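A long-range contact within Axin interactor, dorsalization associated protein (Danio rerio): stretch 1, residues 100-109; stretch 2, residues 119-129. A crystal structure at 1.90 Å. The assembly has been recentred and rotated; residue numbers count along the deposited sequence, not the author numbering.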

# COMPACT_ATOMS: atom_id res chain seq x y z
N THR A 100 -6.70 -8.23 14.57
CA THR A 100 -5.82 -7.64 13.56
C THR A 100 -5.53 -6.18 13.85
O THR A 100 -6.43 -5.40 14.18
CB THR A 100 -6.48 -7.74 12.19
OG1 THR A 100 -6.63 -9.12 11.87
CG2 THR A 100 -5.62 -7.03 11.07
N SER A 101 -4.25 -5.81 13.75
CA SER A 101 -3.78 -4.48 14.10
C SER A 101 -3.11 -3.92 12.84
O SER A 101 -2.52 -4.67 12.07
CB SER A 101 -2.77 -4.58 15.24
OG SER A 101 -2.11 -3.34 15.54
N THR A 102 -3.26 -2.63 12.63
CA THR A 102 -2.47 -1.90 11.64
C THR A 102 -1.17 -1.53 12.35
O THR A 102 -1.19 -0.89 13.39
CB THR A 102 -3.16 -0.62 11.20
OG1 THR A 102 -4.45 -0.95 10.67
CG2 THR A 102 -2.34 0.07 10.12
N LYS A 103 -0.04 -1.97 11.81
CA LYS A 103 1.26 -1.71 12.40
C LYS A 103 1.80 -0.38 11.90
O LYS A 103 2.36 0.42 12.65
CB LYS A 103 2.21 -2.81 11.95
CG LYS A 103 3.63 -2.73 12.54
CD LYS A 103 4.36 -4.02 12.12
CE LYS A 103 5.72 -4.10 12.72
NZ LYS A 103 5.57 -4.42 14.17
N CYS A 104 1.65 -0.16 10.61
CA CYS A 104 2.30 0.99 9.98
C CYS A 104 1.68 1.20 8.62
O CYS A 104 0.91 0.37 8.14
CB CYS A 104 3.81 0.74 9.88
SG CYS A 104 4.24 -0.80 8.96
N PHE A 105 2.00 2.34 8.00
CA PHE A 105 1.48 2.66 6.69
C PHE A 105 2.49 3.43 5.83
O PHE A 105 3.46 4.03 6.33
CB PHE A 105 0.17 3.43 6.80
CG PHE A 105 0.34 4.84 7.37
CD1 PHE A 105 0.46 5.05 8.73
CD2 PHE A 105 0.39 5.94 6.51
CE1 PHE A 105 0.60 6.34 9.25
CE2 PHE A 105 0.54 7.25 7.02
CZ PHE A 105 0.65 7.45 8.38
N ALA A 106 2.24 3.40 4.54
CA ALA A 106 3.02 4.16 3.56
C ALA A 106 1.98 4.81 2.69
O ALA A 106 0.86 4.31 2.57
CB ALA A 106 3.90 3.22 2.72
N PHE A 107 2.35 5.92 2.05
CA PHE A 107 1.44 6.48 1.08
C PHE A 107 2.24 7.07 -0.05
O PHE A 107 3.44 7.30 0.08
CB PHE A 107 0.54 7.54 1.73
CG PHE A 107 1.30 8.72 2.28
CD1 PHE A 107 1.90 8.67 3.53
CD2 PHE A 107 1.43 9.90 1.52
CE1 PHE A 107 2.57 9.78 4.06
CE2 PHE A 107 2.12 10.98 2.01
CZ PHE A 107 2.68 10.95 3.27
N MSE A 108 1.55 7.31 -1.16
CA MSE A 108 2.14 8.04 -2.26
C MSE A 108 1.17 9.04 -2.85
O MSE A 108 0.01 8.70 -3.09
CB MSE A 108 2.74 7.12 -3.33
CG MSE A 108 1.87 6.01 -3.86
SE MSE A 108 2.92 4.98 -5.24
CE MSE A 108 2.47 5.90 -6.60
N GLU A 109 1.66 10.27 -3.04
CA GLU A 109 0.90 11.34 -3.69
C GLU A 109 0.83 11.13 -5.20
O GLU A 109 1.59 10.35 -5.77
CB GLU A 109 1.50 12.72 -3.36
CG GLU A 109 1.60 13.12 -1.85
CD GLU A 109 0.24 13.39 -1.15
OE1 GLU A 109 -0.81 13.51 -1.81
OE2 GLU A 109 0.23 13.50 0.10
N VAL A 119 10.79 2.86 -3.62
CA VAL A 119 10.75 2.47 -2.22
C VAL A 119 10.09 3.61 -1.41
O VAL A 119 10.28 4.81 -1.70
CB VAL A 119 12.16 2.04 -1.64
CG1 VAL A 119 12.78 0.89 -2.48
CG2 VAL A 119 13.11 3.21 -1.54
N ILE A 120 9.26 3.23 -0.45
CA ILE A 120 8.53 4.20 0.31
C ILE A 120 8.70 3.83 1.79
O ILE A 120 8.58 2.66 2.17
CB ILE A 120 7.01 4.19 0.00
CG1 ILE A 120 6.72 4.39 -1.49
CG2 ILE A 120 6.31 5.28 0.84
CD1 ILE A 120 5.25 4.14 -1.86
N GLU A 121 8.97 4.86 2.60
CA GLU A 121 9.15 4.71 4.05
C GLU A 121 7.84 4.43 4.80
O GLU A 121 6.73 4.79 4.33
CB GLU A 121 9.84 5.97 4.63
CG GLU A 121 8.91 7.21 4.77
CD GLU A 121 8.78 8.04 3.49
OE1 GLU A 121 9.10 7.55 2.39
OE2 GLU A 121 8.31 9.20 3.59
N LEU A 122 7.97 3.82 5.97
CA LEU A 122 6.80 3.46 6.78
C LEU A 122 6.64 4.41 7.97
O LEU A 122 7.63 4.77 8.62
CB LEU A 122 6.90 2.02 7.30
CG LEU A 122 6.85 1.20 5.98
CD1 LEU A 122 7.79 0.06 5.91
CD2 LEU A 122 5.44 0.90 5.52
N TYR A 123 5.39 4.72 8.26
CA TYR A 123 5.03 5.55 9.39
C TYR A 123 4.22 4.74 10.37
O TYR A 123 3.49 3.85 9.96
CB TYR A 123 4.23 6.77 8.89
CG TYR A 123 5.12 7.68 8.08
CD1 TYR A 123 6.12 8.44 8.71
CD2 TYR A 123 5.03 7.73 6.69
CE1 TYR A 123 6.98 9.24 7.99
CE2 TYR A 123 5.90 8.54 5.95
CZ TYR A 123 6.88 9.28 6.62
OH TYR A 123 7.71 10.11 5.90
N LYS A 124 4.36 5.04 11.65
CA LYS A 124 3.71 4.28 12.72
C LYS A 124 2.20 4.48 12.69
O LYS A 124 1.70 5.59 12.35
CB LYS A 124 4.23 4.75 14.08
CG LYS A 124 5.70 4.56 14.33
CD LYS A 124 6.08 5.08 15.70
CE LYS A 124 7.51 4.63 16.10
NZ LYS A 124 8.05 5.42 17.27
N LYS A 125 1.46 3.43 13.02
CA LYS A 125 0.04 3.51 13.32
C LYS A 125 -0.18 4.56 14.43
O LYS A 125 0.76 4.85 15.19
CB LYS A 125 -0.50 2.14 13.80
CG LYS A 125 0.25 1.52 14.98
CD LYS A 125 -0.48 1.67 16.32
CE LYS A 125 -1.84 0.98 16.31
NZ LYS A 125 -1.71 -0.47 15.99
N PRO A 126 -1.40 5.16 14.50
CA PRO A 126 -2.56 4.94 13.62
C PRO A 126 -2.39 5.65 12.28
O PRO A 126 -1.72 6.68 12.19
CB PRO A 126 -3.73 5.56 14.40
CG PRO A 126 -3.12 6.59 15.27
CD PRO A 126 -1.68 6.18 15.54
N THR A 127 -2.98 5.09 11.24
CA THR A 127 -2.88 5.69 9.92
C THR A 127 -3.49 7.09 9.95
O THR A 127 -4.61 7.27 10.47
CB THR A 127 -3.56 4.83 8.86
OG1 THR A 127 -3.03 3.50 8.94
CG2 THR A 127 -3.27 5.37 7.44
N ASP A 128 -2.76 8.07 9.43
CA ASP A 128 -3.35 9.38 9.21
C ASP A 128 -3.62 9.48 7.73
O ASP A 128 -2.69 9.71 6.94
CB ASP A 128 -2.40 10.49 9.66
CG ASP A 128 -3.00 11.91 9.48
OD1 ASP A 128 -4.12 12.07 8.98
OD2 ASP A 128 -2.30 12.87 9.84
N PHE A 129 -4.89 9.28 7.37
CA PHE A 129 -5.33 9.34 5.99
C PHE A 129 -5.32 10.74 5.38
O PHE A 129 -5.46 10.88 4.18
CB PHE A 129 -6.71 8.69 5.83
CG PHE A 129 -6.69 7.18 5.99
CD1 PHE A 129 -5.94 6.38 5.14
CD2 PHE A 129 -7.44 6.57 7.00
CE1 PHE A 129 -5.95 4.99 5.27
CE2 PHE A 129 -7.46 5.19 7.13
CZ PHE A 129 -6.71 4.40 6.26
O HOH W 1 4.98 6.78 3.14
O HOH W 2 5.62 9.16 1.93

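The two segments run antiparallel, but their ladder is short. Phe 105 and Tyr 123 form its hydrogen-bonded pair: Phe 105 N donates to Tyr 123 O at 2.9 Å, and Tyr 123 N returns to Phe 105 O at 2.8 Å. Lys 125 N reaches Lys 103 O at 3.2 Å, adding one more rung before a cis peptide leads into Pro 126. Towards Ile 120 a water substitutes for direct pairing, accepting from Phe 107 N at 3.0 Å and donating to Glu 121 O at 2.9 Å.

The side chains of Phe 105 and Tyr 123 share one face of the sheet. The Phe 105 ring, at chi1 p, is sandwiched: Tyr 123 CB covers one face and Thr 127 the other, with Thr 127 CG2 3.9 Å from the ring centroid. A flat aromatic suits this slot because both its faces accept C-H groups. Tyr 123 keeps its polar end satisfied, OH donating to Glu 121 OE2 at 2.6 Å.

Small Ala 106 lets Ile 120 and Leu 122 close in, its CB 3.7 Å from Ile 120 CG2 and 3.9 Å from Leu 122 CD2, all three buried. At the exposed end, Lys 125 folds back, chi1 p, so that NZ donates to Thr 102 O at 2.7 Å, its charge meeting a backbone carbonyl.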